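Local coordinates for lipoprotein (Colwellia psychrerythraea, PDB 3O0Y), which is of unknown function but, as a putative lipoprotein of a family in the Peptidase_MA clan, may be related to metallopeptidases, at residues A32-Q37 and L84-T89; L435-A440 and L484-N489; Q156-E161 and R225-K230. All coordinates share one frame; numbering follows the deposited sequence.

Contact 1 of 3, residues A32-Q37 and L84-T89; sequences ASLYLQ and LSISNT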
# COMPACT_ATOMS: atom_id res chain seq x y z
N ALA A 32 -10.83 -0.33 26.16
CA ALA A 32 -9.39 -0.47 26.02
C ALA A 32 -9.02 -1.94 25.93
O ALA A 32 -8.12 -2.30 25.18
CB ALA A 32 -8.66 0.21 27.19
N SER A 33 -9.66 -2.81 26.70
CA SER A 33 -9.36 -4.23 26.64
C SER A 33 -9.68 -4.81 25.29
O SER A 33 -8.93 -5.64 24.78
CB SER A 33 -10.06 -5.10 27.73
OG SER A 33 -9.56 -4.71 29.01
N LEU A 34 -10.81 -4.36 24.74
CA LEU A 34 -11.20 -4.82 23.40
C LEU A 34 -10.21 -4.39 22.31
O LEU A 34 -9.93 -5.16 21.34
CB LEU A 34 -12.61 -4.35 23.03
CG LEU A 34 -13.68 -5.08 23.82
CD1 LEU A 34 -15.00 -4.25 23.94
CD2 LEU A 34 -13.96 -6.55 23.23
N TYR A 35 -9.72 -3.17 22.45
CA TYR A 35 -8.78 -2.64 21.44
C TYR A 35 -7.46 -3.36 21.51
O TYR A 35 -6.84 -3.70 20.48
CB TYR A 35 -8.50 -1.17 21.66
CG TYR A 35 -9.71 -0.19 21.66
CD1 TYR A 35 -10.92 -0.50 21.09
CD2 TYR A 35 -9.58 1.02 22.28
CE1 TYR A 35 -11.97 0.37 21.16
CE2 TYR A 35 -10.62 1.94 22.33
CZ TYR A 35 -11.82 1.63 21.74
OH TYR A 35 -12.94 2.50 21.81
N LEU A 36 -7.04 -3.69 22.73
CA LEU A 36 -5.88 -4.55 22.94
C LEU A 36 -6.05 -5.94 22.42
O LEU A 36 -5.14 -6.53 21.77
CB LEU A 36 -5.53 -4.57 24.43
CG LEU A 36 -4.15 -5.23 24.73
CD1 LEU A 36 -2.93 -4.40 24.12
CD2 LEU A 36 -3.99 -5.36 26.27
N GLN A 37 -7.23 -6.52 22.68
CA GLN A 37 -7.50 -7.84 22.20
C GLN A 37 -7.46 -7.93 20.66
O GLN A 37 -6.97 -8.89 20.08
CB GLN A 37 -8.85 -8.29 22.71
CG GLN A 37 -9.18 -9.71 22.28
CD GLN A 37 -10.66 -10.11 22.59
OE1 GLN A 37 -11.38 -9.39 23.32
NE2 GLN A 37 -11.12 -11.21 21.97
N LEU A 84 -14.85 -9.74 14.09
CA LEU A 84 -16.24 -9.27 13.92
C LEU A 84 -16.96 -9.19 15.30
O LEU A 84 -17.66 -8.25 15.62
CB LEU A 84 -16.98 -10.22 12.95
CG LEU A 84 -18.35 -9.68 12.53
CD1 LEU A 84 -18.21 -8.28 11.86
CD2 LEU A 84 -19.06 -10.66 11.58
N SER A 85 -16.73 -10.18 16.15
CA SER A 85 -17.27 -10.18 17.52
C SER A 85 -16.78 -8.98 18.30
O SER A 85 -17.55 -8.28 18.91
CB SER A 85 -16.85 -11.44 18.25
OG SER A 85 -17.64 -12.47 17.64
N ILE A 86 -15.49 -8.71 18.16
CA ILE A 86 -14.91 -7.54 18.82
C ILE A 86 -15.55 -6.24 18.31
O ILE A 86 -15.92 -5.38 19.10
CB ILE A 86 -13.39 -7.48 18.70
CG1 ILE A 86 -12.71 -8.56 19.53
CG2 ILE A 86 -12.85 -6.13 19.12
CD1 ILE A 86 -11.25 -8.74 19.17
N SER A 87 -15.70 -6.10 16.99
CA SER A 87 -16.29 -4.95 16.37
C SER A 87 -17.69 -4.73 16.90
O SER A 87 -18.04 -3.63 17.26
CB SER A 87 -16.34 -5.17 14.84
OG SER A 87 -16.89 -4.07 14.19
N ASN A 88 -18.51 -5.80 16.95
CA ASN A 88 -19.87 -5.66 17.38
C ASN A 88 -19.95 -5.30 18.90
O ASN A 88 -20.80 -4.53 19.30
CB ASN A 88 -20.63 -6.97 17.04
CG ASN A 88 -21.02 -7.01 15.62
OD1 ASN A 88 -21.20 -5.95 15.00
ND2 ASN A 88 -21.15 -8.24 15.04
N THR A 89 -19.06 -5.81 19.71
CA THR A 89 -19.08 -5.54 21.16
C THR A 89 -18.68 -4.07 21.35
O THR A 89 -19.37 -3.32 22.09
CB THR A 89 -18.12 -6.44 21.90
OG1 THR A 89 -18.56 -7.80 21.70
CG2 THR A 89 -18.09 -6.08 23.39
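Ile86 packs between Leu34 and Gln37 of the facing helix, and the way it divides its branches shows how a few side chains can join two nearly antiparallel helices. With CA atoms 6.5 Å apart, Leu34 and Ile86 are the nearest backbone neighbours. The CG2 methyl of Ile86, which stands anti to its backbone N, points at the main chain of the partner helix and comes 3.8 Å from the carbonyl O of Leu34; the CD2 methyl of Leu34 lies a little farther from the same group. The longer branch serves Gln37 instead. Its CD1 reaches CD of the Gln37 amide at 3.7 Å and, behind it, CG1 stands 3.9 Å from NE2. Gln37 has CG anti to the backbone N (chi1 -178°) and runs on extended, which carries the amide to this isoleucine, while its NE2 is bonded to Glu82, one turn earlier on the helix of Ile86. A single glutamine thus covers an aliphatic branch and hooks onto the same helix by a polar bond.

At the next position Ser87 turns its side chain from the interface and bonds through OG to Ala110 O of helix 100-117, the helix that also touches Tyr35.

Thr89, one turn beyond Ile86, closes the contact with its methyl. CG2 meets CD1 of Leu34 at 3.6 Å, the two side chains crossing at about a right angle, and Leu34 extends further to Ile90 and Ile93. Leu34 therefore bridges two successive turns of helix 73-92.

Over these segments the axes approach to 10.2 Å at 160°, with 230 Å² buried. Such nearly antiparallel packing, joined by aliphatic contacts and one glutamine amide laid against an isoleucine, and flanked by a third helix, is that of a small helical bundle.

Contact 2 of 3, residues L435-A440 and L484-N489; sequences LTYHEA and LGMYEN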
# COMPACT_ATOMS: atom_id res chain seq x y z
N LEU A 435 6.70 12.40 -7.56
CA LEU A 435 6.84 11.06 -6.94
C LEU A 435 7.48 11.21 -5.57
O LEU A 435 7.08 10.56 -4.59
CB LEU A 435 7.64 10.16 -7.81
CG LEU A 435 7.87 8.76 -7.28
CD1 LEU A 435 6.46 8.06 -7.19
CD2 LEU A 435 8.84 8.00 -8.19
N THR A 436 8.47 12.10 -5.49
CA THR A 436 9.22 12.27 -4.28
C THR A 436 8.38 12.95 -3.17
O THR A 436 8.47 12.59 -1.95
CB THR A 436 10.51 13.03 -4.56
OG1 THR A 436 11.34 12.27 -5.47
CG2 THR A 436 11.24 13.42 -3.29
N TYR A 437 7.52 13.89 -3.58
CA TYR A 437 6.58 14.45 -2.63
C TYR A 437 5.55 13.50 -2.16
O TYR A 437 5.17 13.49 -0.97
CB TYR A 437 5.98 15.75 -3.17
CG TYR A 437 6.98 16.80 -3.63
CD1 TYR A 437 8.20 17.02 -3.00
CD2 TYR A 437 6.73 17.57 -4.77
CE1 TYR A 437 9.08 17.91 -3.45
CE2 TYR A 437 7.59 18.51 -5.18
CZ TYR A 437 8.78 18.68 -4.55
OH TYR A 437 9.72 19.60 -5.05
N HIS A 438 5.08 12.64 -3.06
CA HIS A 438 4.11 11.63 -2.76
C HIS A 438 4.62 10.59 -1.77
O HIS A 438 3.93 10.29 -0.77
CB HIS A 438 3.79 10.95 -4.05
CG HIS A 438 2.75 9.87 -3.93
ND1 HIS A 438 3.02 8.60 -3.53
CD2 HIS A 438 1.39 9.94 -4.04
CE1 HIS A 438 1.94 7.86 -3.62
NE2 HIS A 438 0.91 8.66 -3.83
N GLU A 439 5.86 10.13 -1.98
CA GLU A 439 6.40 9.02 -1.20
C GLU A 439 6.95 9.46 0.12
O GLU A 439 6.89 8.74 1.15
CB GLU A 439 7.41 8.22 -1.99
CG GLU A 439 6.91 7.51 -3.29
CD GLU A 439 5.86 6.48 -3.12
OE1 GLU A 439 5.46 6.18 -2.01
OE2 GLU A 439 5.43 5.98 -4.18
N ALA A 440 7.61 10.59 0.11
CA ALA A 440 8.31 11.09 1.28
C ALA A 440 7.57 12.22 1.93
O ALA A 440 6.58 11.93 2.63
CB ALA A 440 9.78 11.35 0.97
N LEU A 484 3.07 25.50 -2.34
CA LEU A 484 4.22 25.99 -1.57
C LEU A 484 5.33 26.47 -2.48
O LEU A 484 6.36 26.91 -1.99
CB LEU A 484 4.76 24.85 -0.70
CG LEU A 484 4.01 24.55 0.59
CD1 LEU A 484 4.51 23.20 1.14
CD2 LEU A 484 4.22 25.70 1.56
N GLY A 485 5.16 26.35 -3.80
CA GLY A 485 6.13 26.89 -4.78
C GLY A 485 7.23 25.97 -5.15
O GLY A 485 8.19 26.43 -5.75
N MET A 486 7.02 24.63 -5.03
CA MET A 486 8.06 23.71 -5.40
C MET A 486 8.28 23.61 -6.94
O MET A 486 9.27 23.01 -7.37
CB MET A 486 7.80 22.34 -4.82
CG MET A 486 7.94 22.30 -3.31
SD MET A 486 9.65 22.84 -2.67
CE MET A 486 8.99 24.18 -2.05
N TYR A 487 7.33 24.12 -7.75
CA TYR A 487 7.48 24.15 -9.18
C TYR A 487 7.73 25.54 -9.76
O TYR A 487 7.57 25.76 -10.96
CB TYR A 487 6.27 23.46 -9.84
CG TYR A 487 6.14 22.01 -9.40
CD1 TYR A 487 6.89 21.01 -10.01
CD2 TYR A 487 5.30 21.65 -8.38
CE1 TYR A 487 6.80 19.74 -9.63
CE2 TYR A 487 5.23 20.36 -7.95
CZ TYR A 487 5.95 19.39 -8.62
OH TYR A 487 5.86 18.07 -8.21
N GLU A 488 8.17 26.45 -8.92
CA GLU A 488 8.64 27.74 -9.40
C GLU A 488 9.69 27.52 -10.51
O GLU A 488 10.66 26.78 -10.33
CB GLU A 488 9.19 28.56 -8.21
CG GLU A 488 9.78 29.89 -8.67
CD GLU A 488 10.60 30.66 -7.56
OE1 GLU A 488 10.89 31.86 -7.80
OE2 GLU A 488 10.99 30.07 -6.49
N ASN A 489 9.52 28.18 -11.66
CA ASN A 489 10.51 28.08 -12.73
C ASN A 489 10.62 26.61 -13.19
O ASN A 489 11.68 26.19 -13.63
CB ASN A 489 11.85 28.69 -12.35
CG ASN A 489 11.70 30.18 -11.95
OD1 ASN A 489 10.79 30.84 -12.42
ND2 ASN A 489 12.51 30.64 -11.00
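Tyr437 reaches from its helix into a turn and meets two consecutive residues with different parts of its side chain, the hydroxyl end and one ring edge. Its OH comes 3.4 Å from CB of Met486, an oblique approach, and CZ lies 3.8 Å from the same CB. On the ring's edge, near its plane, the OH of Tyr487 lies 3.5 Å from CE2, and the two tyrosines slide past each other in opposite directions. Met486 offers mainly CB and CG, since its chain bends at chi2 (-58°) and leads the end of the side chain elsewhere. Replacing Tyr437 by an alanine would probably open a gap beside Met486 CB and leave the Tyr487 hydroxyl end without the ring edge it lies against.

The turn fixes these partners. Gly485, with positive phi, ends helix 467-483 in a Schellman motif and begins the type I turn to Glu488, so Met486 and Tyr487 occupy its two central positions; Lys433 NZ hydrogen-bonds to Met486 O.

Farther out, Tyr437 touches Ala481 of helix 467-483, Val370 of helix 353-373 and Pro442. His438 and Glu439 may match the His-Glu pair of metallopeptidases; Leu435 and Glu439 lean on strand 416-419.

Contact 3 of 3, residues Q156-E161 and R225-K230; sequences QPITTE and REKIEK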
# COMPACT_ATOMS: atom_id res chain seq x y z
N GLN A 156 12.99 -8.36 8.81
CA GLN A 156 13.35 -9.23 9.91
C GLN A 156 14.82 -9.05 10.29
O GLN A 156 15.69 -9.19 9.45
CB GLN A 156 13.09 -10.68 9.49
CG GLN A 156 13.30 -11.66 10.62
CD GLN A 156 12.78 -13.06 10.40
OE1 GLN A 156 13.28 -14.02 11.05
NE2 GLN A 156 11.77 -13.19 9.63
N PRO A 157 15.10 -8.72 11.55
CA PRO A 157 16.52 -8.47 11.89
C PRO A 157 17.33 -9.74 11.87
O PRO A 157 16.84 -10.76 12.26
CB PRO A 157 16.45 -7.96 13.33
CG PRO A 157 15.17 -8.44 13.85
CD PRO A 157 14.20 -8.55 12.71
N ILE A 158 18.60 -9.65 11.42
CA ILE A 158 19.53 -10.74 11.56
C ILE A 158 20.82 -10.18 12.13
O ILE A 158 21.73 -9.85 11.38
CB ILE A 158 19.76 -11.49 10.23
CG1 ILE A 158 18.43 -12.03 9.71
CG2 ILE A 158 20.70 -12.65 10.41
CD1 ILE A 158 18.49 -12.44 8.32
N THR A 159 20.86 -10.01 13.46
CA THR A 159 21.98 -9.34 14.09
C THR A 159 22.63 -10.17 15.20
O THR A 159 23.56 -9.68 15.80
CB THR A 159 21.57 -7.99 14.70
OG1 THR A 159 20.71 -8.19 15.82
CG2 THR A 159 20.83 -7.08 13.65
N THR A 160 22.10 -11.38 15.50
CA THR A 160 22.52 -12.22 16.61
C THR A 160 22.24 -13.66 16.19
O THR A 160 21.50 -13.90 15.22
CB THR A 160 21.70 -11.97 17.93
OG1 THR A 160 20.33 -12.39 17.74
CG2 THR A 160 21.74 -10.52 18.35
N GLU A 161 22.84 -14.61 16.88
CA GLU A 161 22.63 -16.02 16.56
C GLU A 161 21.16 -16.37 16.72
O GLU A 161 20.59 -17.16 15.92
CB GLU A 161 23.46 -16.89 17.52
CG GLU A 161 23.31 -18.38 17.26
CD GLU A 161 24.30 -19.27 18.07
OE1 GLU A 161 25.09 -18.75 18.91
OE2 GLU A 161 24.30 -20.47 17.81
N ARG A 225 23.35 -14.26 3.75
CA ARG A 225 24.81 -14.16 3.74
C ARG A 225 25.26 -12.73 4.00
O ARG A 225 26.24 -12.50 4.68
CB ARG A 225 25.40 -14.61 2.40
CG ARG A 225 25.34 -16.04 2.08
CD ARG A 225 25.92 -16.33 0.63
NE ARG A 225 26.23 -17.73 0.46
CZ ARG A 225 25.63 -18.55 -0.41
NH1 ARG A 225 24.72 -18.08 -1.31
NH2 ARG A 225 26.01 -19.82 -0.44
N GLU A 226 24.60 -11.76 3.39
CA GLU A 226 25.01 -10.38 3.52
C GLU A 226 24.81 -9.84 4.94
O GLU A 226 25.69 -9.18 5.50
CB GLU A 226 24.30 -9.46 2.53
CG GLU A 226 24.58 -7.96 2.89
CD GLU A 226 24.36 -6.92 1.78
OE1 GLU A 226 23.97 -7.30 0.63
OE2 GLU A 226 24.58 -5.70 2.07
N LYS A 227 23.70 -10.21 5.56
CA LYS A 227 23.43 -9.78 6.94
C LYS A 227 24.26 -10.52 7.98
O LYS A 227 24.85 -9.89 8.86
CB LYS A 227 21.93 -9.91 7.20
CG LYS A 227 21.16 -8.92 6.34
CD LYS A 227 19.69 -8.74 6.73
CE LYS A 227 18.92 -7.79 5.76
NZ LYS A 227 17.50 -7.50 6.17
N ILE A 228 24.39 -11.84 7.85
CA ILE A 228 25.10 -12.59 8.88
C ILE A 228 26.60 -12.25 8.90
O ILE A 228 27.24 -12.32 9.93
CB ILE A 228 24.85 -14.10 8.73
CG1 ILE A 228 25.06 -14.83 10.04
CG2 ILE A 228 25.80 -14.76 7.63
CD1 ILE A 228 24.03 -14.53 11.19
N GLU A 229 27.12 -11.80 7.77
CA GLU A 229 28.55 -11.38 7.66
C GLU A 229 28.88 -10.29 8.63
O GLU A 229 30.03 -10.23 9.13
CB GLU A 229 28.84 -10.87 6.24
CG GLU A 229 30.28 -10.43 6.00
CD GLU A 229 31.23 -11.63 5.99
OE1 GLU A 229 30.69 -12.77 5.92
OE2 GLU A 229 32.49 -11.45 6.06
N LYS A 230 27.91 -9.44 8.92
CA LYS A 230 28.11 -8.27 9.80
C LYS A 230 28.13 -8.61 11.28
O LYS A 230 28.42 -7.74 12.11
CB LYS A 230 27.04 -7.23 9.53
CG LYS A 230 26.97 -6.80 8.12
CD LYS A 230 26.05 -5.60 8.01
CE LYS A 230 25.23 -5.53 6.74
NZ LYS A 230 25.96 -4.98 5.58
O HOH W 1 16.16 -9.84 6.88
O HOH W 2 17.42 -6.41 8.62
O HOH W 3 23.61 -8.06 10.52
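Ile158 sets its side chain against Lys227 and Ile228 of helix 219-228, where a loop leading into helix 161-172 packs against it. Thr160 is the N-cap of that following helix, its OG1 bonded to the backbone N of Glu163, while the preceding Thr159 bonds through its own OG1 to the Glu163 carboxylate. Loop and helix start are thereby tied together beside the contact.

The apolar part is small. CB of Ile158 faces CB of Lys227 at 4.0 Å, and its CG2, anti to the backbone N, meets CD1 of Ile228 at 3.9 Å, the two isoleucines crossing at about a right angle. Ala164 of helix 161-172 and Ile243 of helix 236-268 touch Ile228 as well, and Tyr167 touches Ile158, so these side chains join a wider interface among three helices.

The polar part runs through water. Lys227, extended beyond CG, carries NZ along the loop to Gln156, whose carbonyl O it reaches through one well-formed water bridge and a second, weaker one rather than directly. Water 1 lies 2.7 Å from Gln156 O and 2.8 Å from Lys227 NZ; water 2 accepts from the same NZ but gives Gln156 O only a weak bond of 3.4 Å. A direct bond from NZ to Gln153 O, at the end of helix 144-154, adds a third partner and fixes the ammonium in place.

The two backbones are joined in similar fashion. Lys227 O already accepts from Lys230 N, and water 3 donates to it at 2.8 Å while donating to Ile158 O at 2.7 Å.

How the contacts relate
Three contacts, spread through one largely helical chain, illustrate how distant parts of a fold are each joined locally. Along the sequence they come in series: contact 1 first, then contact 3, then contact 2. Their centres lie about 41 Å (contacts 1 and 2), 38 Å (1 and 3) and 37 Å (2 and 3) apart, none touches another, and contacts 1 and 2 stand on opposite sides of the chain's centre. They share no helix. Contact 1 pairs helices 27-44 and 73-92, contact 3 joins helix 219-228 to the loop before helix 161-172, and contact 2, near the small sheet containing strand 416-419, packs helix 432-439 on the turn after helix 467-483. Each thus joins different parts of the chain.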